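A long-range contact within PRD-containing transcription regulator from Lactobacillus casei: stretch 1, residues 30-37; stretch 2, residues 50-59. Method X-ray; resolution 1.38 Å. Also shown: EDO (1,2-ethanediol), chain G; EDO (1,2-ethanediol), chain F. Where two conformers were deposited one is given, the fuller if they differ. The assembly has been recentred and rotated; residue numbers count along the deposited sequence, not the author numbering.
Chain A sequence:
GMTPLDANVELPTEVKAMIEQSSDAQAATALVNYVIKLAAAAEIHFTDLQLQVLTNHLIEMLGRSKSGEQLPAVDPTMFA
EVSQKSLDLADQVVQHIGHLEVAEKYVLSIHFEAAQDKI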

# COMPACT_ATOMS: atom_id res chain seq x y z
N ALA A 30 -11.58 1.69 -1.17
CA ALA A 30 -11.08 2.47 -2.30
C ALA A 30 -9.56 2.41 -2.41
O ALA A 30 -9.00 2.22 -3.50
CB ALA A 30 -11.53 3.92 -2.19
N LEU A 31 -8.92 2.51 -1.26
CA LEU A 31 -7.43 2.52 -1.24
C LEU A 31 -6.86 1.15 -1.66
O LEU A 31 -5.94 1.09 -2.48
CB LEU A 31 -6.92 2.95 0.14
CG LEU A 31 -5.41 2.97 0.32
CD1 LEU A 31 -4.75 3.89 -0.71
CD2 LEU A 31 -5.05 3.42 1.75
N VAL A 32 -7.35 0.07 -1.05
CA VAL A 32 -6.90 -1.26 -1.47
C VAL A 32 -7.13 -1.48 -2.96
O VAL A 32 -6.24 -1.97 -3.69
CB VAL A 32 -7.60 -2.34 -0.62
CG1 VAL A 32 -7.25 -3.74 -1.15
CG2 VAL A 32 -7.16 -2.25 0.79
N ASN A 33 -8.33 -1.16 -3.46
CA ASN A 33 -8.59 -1.28 -4.86
C ASN A 33 -7.58 -0.50 -5.71
O ASN A 33 -7.08 -0.97 -6.73
CB ASN A 33 -9.98 -0.74 -5.21
CG ASN A 33 -11.13 -1.59 -4.71
OD1 ASN A 33 -10.96 -2.70 -4.30
ND2 ASN A 33 -12.33 -1.01 -4.77
N TYR A 34 -7.32 0.77 -5.30
CA TYR A 34 -6.38 1.64 -6.01
C TYR A 34 -4.99 1.01 -6.09
O TYR A 34 -4.35 0.98 -7.15
CB TYR A 34 -6.33 3.02 -5.34
CG TYR A 34 -5.22 3.92 -5.79
CD1 TYR A 34 -5.39 4.74 -6.88
CD2 TYR A 34 -4.01 3.97 -5.12
CE1 TYR A 34 -4.38 5.58 -7.29
CE2 TYR A 34 -2.99 4.78 -5.56
CZ TYR A 34 -3.21 5.57 -6.62
OH TYR A 34 -2.20 6.43 -7.06
N VAL A 35 -4.52 0.50 -4.96
CA VAL A 35 -3.18 -0.10 -4.92
C VAL A 35 -3.09 -1.37 -5.80
O VAL A 35 -2.11 -1.56 -6.54
CB VAL A 35 -2.70 -0.36 -3.53
CG1 VAL A 35 -1.34 -1.06 -3.54
CG2 VAL A 35 -2.56 0.97 -2.77
N ILE A 36 -4.12 -2.20 -5.76
CA ILE A 36 -4.16 -3.41 -6.59
C ILE A 36 -4.08 -3.01 -8.07
O ILE A 36 -3.31 -3.56 -8.86
CB ILE A 36 -5.41 -4.24 -6.31
CG1 ILE A 36 -5.30 -4.90 -4.94
CG2 ILE A 36 -5.59 -5.29 -7.41
CD1 ILE A 36 -6.60 -5.58 -4.45
N LYS A 37 -4.88 -2.04 -8.46
CA LYS A 37 -4.89 -1.56 -9.86
C LYS A 37 -3.62 -0.88 -10.31
O LYS A 37 -3.14 -1.02 -11.45
CB LYS A 37 -6.09 -0.69 -10.07
CG LYS A 37 -7.41 -1.49 -10.02
CD LYS A 37 -8.62 -0.59 -10.22
CE LYS A 37 -9.05 0.20 -9.03
NZ LYS A 37 -10.37 0.95 -9.27
N GLN A 50 -0.27 -12.06 0.56
CA GLN A 50 0.39 -10.76 0.44
C GLN A 50 -0.61 -9.63 0.51
O GLN A 50 -0.33 -8.56 1.11
CB GLN A 50 1.17 -10.69 -0.86
CG GLN A 50 2.44 -11.52 -0.82
CD GLN A 50 3.09 -11.76 -2.17
OE1 GLN A 50 2.50 -11.55 -3.22
NE2 GLN A 50 4.35 -12.19 -2.12
N LEU A 51 -1.76 -9.84 -0.10
CA LEU A 51 -2.77 -8.83 -0.11
C LEU A 51 -3.31 -8.55 1.31
O LEU A 51 -3.60 -7.40 1.63
CB LEU A 51 -3.84 -9.18 -1.15
CG LEU A 51 -4.99 -8.17 -1.24
CD1 LEU A 51 -4.43 -6.82 -1.69
CD2 LEU A 51 -6.13 -8.60 -2.17
N GLN A 52 -3.41 -9.56 2.18
CA GLN A 52 -3.77 -9.39 3.59
C GLN A 52 -2.78 -8.50 4.33
O GLN A 52 -3.15 -7.55 5.05
CB GLN A 52 -3.82 -10.76 4.30
CG GLN A 52 -5.04 -11.57 4.05
CD GLN A 52 -4.99 -12.89 4.84
OE1 GLN A 52 -4.79 -12.87 6.04
NE2 GLN A 52 -5.20 -14.00 4.16
N VAL A 53 -1.51 -8.81 4.19
CA VAL A 53 -0.44 -8.06 4.83
C VAL A 53 -0.39 -6.63 4.31
O VAL A 53 -0.28 -5.68 5.07
CB VAL A 53 0.90 -8.81 4.64
CG1 VAL A 53 2.06 -8.02 5.17
CG2 VAL A 53 0.86 -10.17 5.35
N LEU A 54 -0.56 -6.47 3.04
CA LEU A 54 -0.65 -5.13 2.41
C LEU A 54 -1.80 -4.32 2.94
O LEU A 54 -1.68 -3.14 3.31
CB LEU A 54 -0.75 -5.24 0.89
CG LEU A 54 -0.99 -3.94 0.16
CD1 LEU A 54 0.27 -3.06 0.21
CD2 LEU A 54 -1.43 -4.20 -1.31
N THR A 55 -2.97 -4.95 3.02
CA THR A 55 -4.17 -4.27 3.49
C THR A 55 -3.98 -3.77 4.89
O THR A 55 -4.37 -2.65 5.22
CB THR A 55 -5.42 -5.21 3.38
OG1 THR A 55 -5.63 -5.47 2.01
CG2 THR A 55 -6.66 -4.55 3.96
N ASN A 56 -3.42 -4.60 5.78
CA ASN A 56 -3.20 -4.18 7.15
C ASN A 56 -2.37 -2.89 7.17
O ASN A 56 -2.67 -1.94 7.90
CB ASN A 56 -2.53 -5.32 7.97
CG ASN A 56 -2.28 -4.94 9.41
OD1 ASN A 56 -3.20 -4.96 10.21
ND2 ASN A 56 -1.03 -4.53 9.74
N HIS A 57 -1.33 -2.88 6.36
CA HIS A 57 -0.44 -1.71 6.36
C HIS A 57 -1.13 -0.49 5.74
O HIS A 57 -0.98 0.63 6.24
CB HIS A 57 0.86 -1.99 5.63
CG HIS A 57 1.86 -0.90 5.81
ND1 HIS A 57 2.35 -0.58 7.06
CD2 HIS A 57 2.36 0.03 4.95
CE1 HIS A 57 3.13 0.49 6.95
NE2 HIS A 57 3.16 0.87 5.68
N LEU A 58 -1.88 -0.71 4.67
CA LEU A 58 -2.61 0.40 4.04
C LEU A 58 -3.64 1.01 5.00
O LEU A 58 -3.78 2.24 5.09
CB LEU A 58 -3.27 0.01 2.74
CG LEU A 58 -2.38 -0.32 1.55
CD1 LEU A 58 -3.22 -0.99 0.42
CD2 LEU A 58 -1.58 0.90 1.08
N ILE A 59 -4.34 0.18 5.74
CA ILE A 59 -5.26 0.69 6.76
C ILE A 59 -4.56 1.50 7.83
O ILE A 59 -5.06 2.58 8.22
CB ILE A 59 -6.07 -0.47 7.36
CG1 ILE A 59 -7.05 -0.98 6.30
CG2 ILE A 59 -6.85 -0.03 8.62
CD1 ILE A 59 -7.77 -2.34 6.66
C1 EDO G . -3.28 8.67 -8.86
O1 EDO G . -2.27 7.67 -9.00
C2 EDO G . -2.64 9.90 -8.29
O2 EDO G . -3.32 10.28 -7.09
C1 EDO F . -9.76 3.99 8.46
O1 EDO F . -10.30 5.14 9.14
C2 EDO F . -8.25 3.87 8.58
O2 EDO F . -7.82 3.45 9.89

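Two helical segments, residues 30-37 and 50-59, cross with their N-to-C directions 126° apart and their axes 10.1 Å apart at closest approach. The backbones come nearest where Val-32 CA lies 6.4 Å from Thr-55 CA. No hydrogen bond crosses the interface; apolar side chains meet by van der Waals contact and bury 360 Å² in all. Leu-58, with the largest covered area, takes chi1 m and chi2 t, an extended helical leucine rotamer that carries CD1 to 3.8 Å from Val-35 CG2 and 4.2 Å from Val-32 CG2. Leu-31, Leu-51 and Leu-54 adopt the other common helical form, t/p. In this form Leu-31 CD2 packs 4.0 Å from Leu-58 CB, and Leu-54 CD2 lies 3.9 Å from Val-35 CG1. Val-32 and Val-35 are both t, the usual helical valine rotamer, which leaves the p position without a methyl; Val-35 CG2 rests 3.4 Å from Leu-31 O. Ile-36 leaves its backbone sideways, but its m/t chain reaches back, placing CD1 3.7 Å from Leu-51 CD1. Thr-55, at chi1 m, donates from OG1 to Leu-51 O at 2.8 Å; its hydroxyl is thus satisfied within its own helix, although OG1 sits 3.8 Å from Val-32 CG2. Outside this contact, Tyr-34 OH makes a very short 2.3 Å hydrogen bond to 1,2-ethanediol (chain G) O1.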